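Local coordinates for diaminopimelate decarboxylase (PDB 1TWI) that catalyses the pyridoxal-phosphate-dependent decarboxylation of meso-diaminopimelate to L-lysine, the last step of this lysine pathway, and works as a homodimer, at the interface of chains A and B. Numbering follows the deposited sequence. Chains: chain A/B, Diaminopimelate decarboxylase.

Contact 1: the interface of chains A and B. Residues chain A 359-360; chain B 178, 180.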
loop_
_atom_site.group_PDB
_atom_site.type_symbol
_atom_site.label_atom_id
_atom_site.label_comp_id
_atom_site.label_asym_id
_atom_site.label_seq_id
_atom_site.Cartn_x
_atom_site.Cartn_y
_atom_site.Cartn_z
ATOM N N GLU A 359 11.214 -4.443 -3.497
ATOM C CA GLU A 359 10.155 -4.780 -4.433
ATOM C C GLU A 359 10.554 -4.447 -5.875
ATOM O O GLU A 359 10.970 -3.328 -6.174
ATOM C CB GLU A 359 8.890 -3.984 -4.023
ATOM C CG GLU A 359 7.570 -4.709 -3.964
ATOM C CD GLU A 359 7.723 -6.112 -3.533
ATOM O OE1 GLU A 359 7.836 -6.955 -4.428
ATOM O OE2 GLU A 359 7.761 -6.386 -2.319
ATOM N N SER A 360 10.413 -5.433 -6.760
ATOM C CA SER A 360 10.776 -5.246 -8.137
ATOM C C SER A 360 9.951 -4.148 -8.761
ATOM O O SER A 360 10.427 -3.407 -9.620
ATOM C CB SER A 360 10.582 -6.535 -8.919
ATOM O OG SER A 360 11.645 -6.623 -9.834
ATOM N N ASN B 178 15.427 -6.177 -14.126
ATOM C CA ASN B 178 15.133 -5.591 -12.812
ATOM C C ASN B 178 16.284 -4.727 -12.336
ATOM O O ASN B 178 17.413 -4.856 -12.824
ATOM C CB ASN B 178 14.813 -6.689 -11.808
ATOM C CG ASN B 178 13.472 -7.317 -12.086
ATOM O OD1 ASN B 178 13.219 -8.470 -11.729
ATOM N ND2 ASN B 178 12.596 -6.555 -12.744
ATOM N N PHE B 180 18.024 -4.679 -9.573
ATOM C CA PHE B 180 18.943 -5.333 -8.630
ATOM C C PHE B 180 20.120 -6.076 -9.188
ATOM O O PHE B 180 20.044 -6.601 -10.301
ATOM C CB PHE B 180 18.182 -6.398 -7.808
ATOM C CG PHE B 180 16.923 -5.896 -7.158
ATOM C CD1 PHE B 180 16.995 -5.023 -6.055
ATOM C CD2 PHE B 180 15.662 -6.297 -7.637
ATOM C CE1 PHE B 180 15.816 -4.550 -5.418
ATOM C CE2 PHE B 180 14.475 -5.831 -7.019
ATOM C CZ PHE B 180 14.553 -4.956 -5.904
#
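A:Ser360 meets B:Asn178 where the Cys-Glu-Ser motif loop of this fold-type III, pyridoxal-phosphate-dependent decarboxylase crosses to the partner, bringing A:Cys358 and the substrate-binding A:Glu359 to the active site shared by both subunits. The close part is a hydroxyl set over an amide face, a fit tighter than usual that should not be pressed. The serine OG stands almost directly above the amide carbon of B:Asn178 instead of at its rim. It lies 3.1 Å from the amide oxygen OD1 of B:Asn178, but so far from the amide plane that this is at most a weak, doubtful hydrogen bond. The same holds for the amide nitrogen ND2 of B:Asn178, also 3.1 Å from A:Ser360 OG, whose N-H groups lie in the amide plane and point poorly at it. B:Asn178 turns its amide toward the loop with CG beside its own backbone N and anti to the carbonyl carbon (chi1 -71°).

The looser part is the phenyl ring of B:Phe180, which reaches the loop with its far rim. Its CE2 comes to 3.9 Å from A:Ser360 CA, and CZ stays 3.9 Å from the backbone oxygen O of A:Glu359, both ordinary van der Waals contacts. A:Glu359 gives the partner almost no surface here: its carboxylate is directed away from B:Asn178 and B:Phe180. A:Ser360 buries 45 Å², against 18 Å² for B:Phe180.

Contact 2: the interface of chains A and B. Residues chain A 75, 405, 412, 414; chain B 430-433.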
loop_
_atom_site.group_PDB
_atom_site.type_symbol
_atom_site.label_atom_id
_atom_site.label_comp_id
_atom_site.label_asym_id
_atom_site.label_seq_id
_atom_site.Cartn_x
_atom_site.Cartn_y
_atom_site.Cartn_z
ATOM N N ALA A 75 -3.787 20.091 7.182
ATOM C CA ALA A 75 -3.652 21.453 6.610
ATOM C C ALA A 75 -4.435 21.533 5.278
ATOM O O ALA A 75 -5.073 22.561 4.979
ATOM C CB ALA A 75 -2.164 21.821 6.361
ATOM N N LEU A 405 3.804 22.878 2.439
ATOM C CA LEU A 405 2.795 23.606 1.686
ATOM C C LEU A 405 3.473 24.903 1.207
ATOM O O LEU A 405 4.059 25.636 2.030
ATOM C CB LEU A 405 1.589 23.980 2.568
ATOM C CG LEU A 405 0.465 24.736 1.815
ATOM C CD1 LEU A 405 -0.412 23.818 0.957
ATOM C CD2 LEU A 405 -0.373 25.468 2.823
ATOM N N PHE A 412 5.438 26.122 4.375
ATOM C CA PHE A 412 5.185 25.594 5.714
ATOM C C PHE A 412 5.238 24.079 5.818
ATOM O O PHE A 412 4.717 23.367 4.968
ATOM C CB PHE A 412 3.799 26.083 6.203
ATOM C CG PHE A 412 3.645 27.580 6.169
ATOM C CD1 PHE A 412 3.179 28.226 5.005
ATOM C CD2 PHE A 412 3.961 28.334 7.281
ATOM C CE1 PHE A 412 3.013 29.623 4.953
ATOM C CE2 PHE A 412 3.807 29.751 7.265
ATOM C CZ PHE A 412 3.323 30.400 6.079
ATOM N N ILE A 414 3.827 20.844 6.691
ATOM C CA ILE A 414 2.477 20.412 7.073
ATOM C C ILE A 414 2.399 18.940 7.464
ATOM O O ILE A 414 1.332 18.463 7.883
ATOM C CB ILE A 414 1.407 20.691 5.982
ATOM C CG1 ILE A 414 1.806 20.035 4.640
ATOM C CG2 ILE A 414 1.300 22.251 5.796
ATOM C CD1 ILE A 414 0.607 20.007 3.641
ATOM N N PRO B 430 -0.581 25.281 9.292
ATOM C CA PRO B 430 0.138 26.563 9.173
ATOM C C PRO B 430 -0.719 27.709 9.773
ATOM O O PRO B 430 -1.951 27.674 9.754
ATOM C CB PRO B 430 0.328 26.743 7.661
ATOM C CG PRO B 430 -0.096 25.348 7.051
ATOM C CD PRO B 430 -1.079 24.787 7.992
ATOM N N PRO B 431 -0.067 28.757 10.259
ATOM C CA PRO B 431 -0.813 29.862 10.872
ATOM C C PRO B 431 -2.017 30.413 10.110
ATOM O O PRO B 431 -3.116 30.578 10.690
ATOM C CB PRO B 431 0.278 30.897 11.136
ATOM C CG PRO B 431 1.542 30.090 11.181
ATOM C CD PRO B 431 1.332 29.123 10.040
ATOM N N HIS B 432 -1.885 30.674 8.801
ATOM C CA HIS B 432 -3.057 31.213 8.092
ATOM C C HIS B 432 -4.231 30.228 7.848
ATOM O O HIS B 432 -5.310 30.615 7.348
ATOM C CB HIS B 432 -2.603 31.834 6.743
ATOM C CG HIS B 432 -2.131 30.816 5.746
ATOM N ND1 HIS B 432 -0.933 30.148 5.869
ATOM C CD2 HIS B 432 -2.699 30.371 4.600
ATOM C CE1 HIS B 432 -0.775 29.345 4.829
ATOM N NE2 HIS B 432 -1.835 29.466 4.045
ATOM N N LEU B 433 -4.037 28.961 8.216
ATOM C CA LEU B 433 -5.072 27.949 8.045
ATOM C C LEU B 433 -5.683 27.568 9.397
ATOM O O LEU B 433 -6.534 26.670 9.481
ATOM C CB LEU B 433 -4.474 26.692 7.326
ATOM C CG LEU B 433 -3.951 27.034 5.897
ATOM C CD1 LEU B 433 -3.459 25.759 5.140
ATOM C CD2 LEU B 433 -5.074 27.704 5.093
#
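B:Pro430 packs on A:Phe412 where the C-terminal tail of one subunit of this class-II (Orn/Lys/Arg family) decarboxylase lies across strands 402-407 and 410-415 of the other. One face of the A:Phe412 ring receives several groups of the tail. CB of B:Pro430 sits above the base of the ring, 3.7 Å from A:Phe412 CG. Nearer the rim, B:Pro431 CD lies 3.8 Å from CE2 of A:Phe412, and on the opposite flank the imidazole of B:His432 leans in, its CE1 corner 3.8 Å from A:Phe412 CE1. The two aromatic planes are tilted by about 48°, so this is no parallel stack.

The CG-CD edge of B:Pro430, away from A:Phe412, rests on two neighbouring methyls: CG on the branch methyl CG2 of A:Ile414 at 3.6 Å, and CD on CB of A:Ala75, from helix 74-82, at 3.6 Å. Further along, B:Leu433 and A:Leu405 point tip to tip, methyl CD1 of the former 3.9 Å from CD2 of the latter.

In the second shell, the 3-10 turn 431-433 gathers the tail side chains. CG of B:Leu433 lies 3.7 Å above the imidazole plane, toward its rim, and backs the ring of B:His432. Chi1 of 69° places that ring between its own backbone N and carbonyl carbon, swung toward A:Phe412.

Contact 3: the interface of chains A and B. Residues chain A 134-135, 137, 179-181; chain B 309-310, 319.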
loop_
_atom_site.group_PDB
_atom_site.type_symbol
_atom_site.label_atom_id
_atom_site.label_comp_id
_atom_site.label_asym_id
_atom_site.label_seq_id
_atom_site.Cartn_x
_atom_site.Cartn_y
_atom_site.Cartn_z
ATOM N N ASP A 134 -25.533 2.368 1.274
ATOM C CA ASP A 134 -24.984 1.452 0.303
ATOM C C ASP A 134 -25.750 0.150 0.136
ATOM O O ASP A 134 -25.606 -0.522 -0.882
ATOM C CB ASP A 134 -23.532 1.146 0.699
ATOM C CG ASP A 134 -22.880 0.131 -0.223
ATOM O OD1 ASP A 134 -23.013 -1.110 0.023
ATOM O OD2 ASP A 134 -22.251 0.584 -1.220
ATOM N N SER A 135 -26.530 -0.201 1.162
ATOM C CA SER A 135 -27.258 -1.463 1.191
ATOM C C SER A 135 -28.484 -1.360 2.087
ATOM O O SER A 135 -28.606 -0.425 2.926
ATOM C CB SER A 135 -26.333 -2.581 1.734
ATOM O OG SER A 135 -25.983 -2.309 3.078
ATOM N N SER A 137 -29.096 -3.406 4.409
ATOM C CA SER A 137 -28.573 -3.738 5.739
ATOM C C SER A 137 -28.150 -2.436 6.428
ATOM O O SER A 137 -28.466 -2.197 7.614
ATOM C CB SER A 137 -27.349 -4.638 5.588
ATOM O OG SER A 137 -26.837 -5.010 6.869
ATOM N N LYS A 179 -18.689 -4.189 -5.159
ATOM C CA LYS A 179 -19.419 -4.354 -3.907
ATOM C C LYS A 179 -20.349 -3.202 -3.583
ATOM O O LYS A 179 -21.191 -3.347 -2.709
ATOM C CB LYS A 179 -18.406 -4.520 -2.760
ATOM C CG LYS A 179 -17.517 -3.263 -2.555
ATOM C CD LYS A 179 -16.441 -3.510 -1.435
ATOM C CE LYS A 179 -15.586 -2.263 -1.222
ATOM N NZ LYS A 179 -14.521 -2.440 -0.161
ATOM N N PHE A 180 -20.262 -2.089 -4.302
ATOM C CA PHE A 180 -21.060 -0.907 -3.875
ATOM C C PHE A 180 -22.445 -0.734 -4.427
ATOM O O PHE A 180 -22.774 -1.273 -5.494
ATOM C CB PHE A 180 -20.350 0.418 -4.255
ATOM C CG PHE A 180 -18.865 0.399 -4.005
ATOM C CD1 PHE A 180 -18.366 0.657 -2.739
ATOM C CD2 PHE A 180 -17.983 0.123 -5.051
ATOM C CE1 PHE A 180 -16.983 0.660 -2.516
ATOM C CE2 PHE A 180 -16.576 0.114 -4.838
ATOM C CZ PHE A 180 -16.085 0.392 -3.561
ATOM N N GLY A 181 -23.223 0.068 -3.702
ATOM C CA GLY A 181 -24.513 0.479 -4.203
ATOM C C GLY A 181 -25.702 -0.469 -4.272
ATOM O O GLY A 181 -25.578 -1.701 -4.109
ATOM N N ILE B 309 -24.512 -8.038 5.681
ATOM C CA ILE B 309 -24.633 -9.080 4.667
ATOM C C ILE B 309 -25.423 -8.372 3.547
ATOM O O ILE B 309 -26.427 -7.701 3.808
ATOM C CB ILE B 309 -25.402 -10.339 5.178
ATOM C CG1 ILE B 309 -24.525 -11.099 6.198
ATOM C CG2 ILE B 309 -25.635 -11.300 4.010
ATOM C CD1 ILE B 309 -25.271 -12.249 6.848
ATOM N N LYS B 310 -24.963 -8.503 2.308
ATOM C CA LYS B 310 -25.601 -7.802 1.237
ATOM C C LYS B 310 -25.891 -8.679 0.038
ATOM O O LYS B 310 -24.979 -9.178 -0.596
ATOM C CB LYS B 310 -24.702 -6.605 0.816
ATOM C CG LYS B 310 -25.300 -5.717 -0.293
ATOM C CD LYS B 310 -24.310 -4.580 -0.707
ATOM C CE LYS B 310 -24.864 -3.724 -1.797
ATOM N NZ LYS B 310 -23.907 -2.600 -2.106
ATOM N N MET B 319 -19.639 -8.057 4.427
ATOM C CA MET B 319 -18.777 -6.886 4.682
ATOM C C MET B 319 -18.173 -7.011 6.069
ATOM O O MET B 319 -18.919 -7.069 7.038
ATOM C CB MET B 319 -19.613 -5.597 4.647
ATOM C CG MET B 319 -20.594 -5.510 3.459
ATOM S SD MET B 319 -19.704 -5.605 1.868
ATOM C CE MET B 319 -21.068 -5.089 0.831
HETATM O O HOH W 1 -28.254 -5.611 2.450
HETATM O O HOH W 2 -26.876 -7.518 7.260
#
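The carboxylate of A:Asp134 takes the ammonium group of B:Lys310 from above its plane, in a subunit contact of this fold-type III decarboxylase dimer. NZ of B:Lys310 forms a salt bridge of 2.7 Å to A:Asp134 OD1, 44° out of the carboxylate plane. Over the same face, the backbone N of A:Gly181 bonds OD2 of A:Asp134 at 2.7 Å, which should fix the carboxylate's rotation. The other flat group, the ring of A:Phe180, carries CG of A:Lys179 over its centre, 3.8 Å above one face; this packing may help to steady the turn behind the ammonium site.

B:Lys310 reaches from strand 300-311 fully extended, every side-chain torsion near 180°, and meets the aspartate at about a right angle. NZ of B:Lys310 also lies within hydrogen-bonding distance of backbone oxygens A:Asp134 O, A:Lys179 O (2.9 Å) and A:Gly181 O (2.8 Å), the first and last met from above the carbonyl plane, so at least one hydrogen must be shared. These acceptors probably stabilise the lysine's charge. Along the stem, B:Lys310 CD packs 3.7 Å from A:Ser135 CB.

Beside it, water 1 joins A:Ser137 N to B:Ile309 O. Water 2 bonds the hydroxyl OG of A:Ser137 and lies 2.9 Å from the backbone N of B:Ile309.

Contacts 1, 2 and 3 are spread widely over the homodimer interface, their C-alpha centres about 38 to 39 Å apart. Because the interface is two-fold symmetric, each also occurs with the chains exchanged. The centre of contact 1 is about 5 Å from A:Cys358, those of contacts 2 and 3 about 33 and 35 Å. Contact 2 is peripheral and probably helps hold the subunits in register. Residue 180 appears in contact 1 from chain B and in contact 3 from chain A: contact 3 grips the segment whose Asn178 and Phe180 meet the other subunit's Cys-Glu-Ser loop, and so probably helps place it.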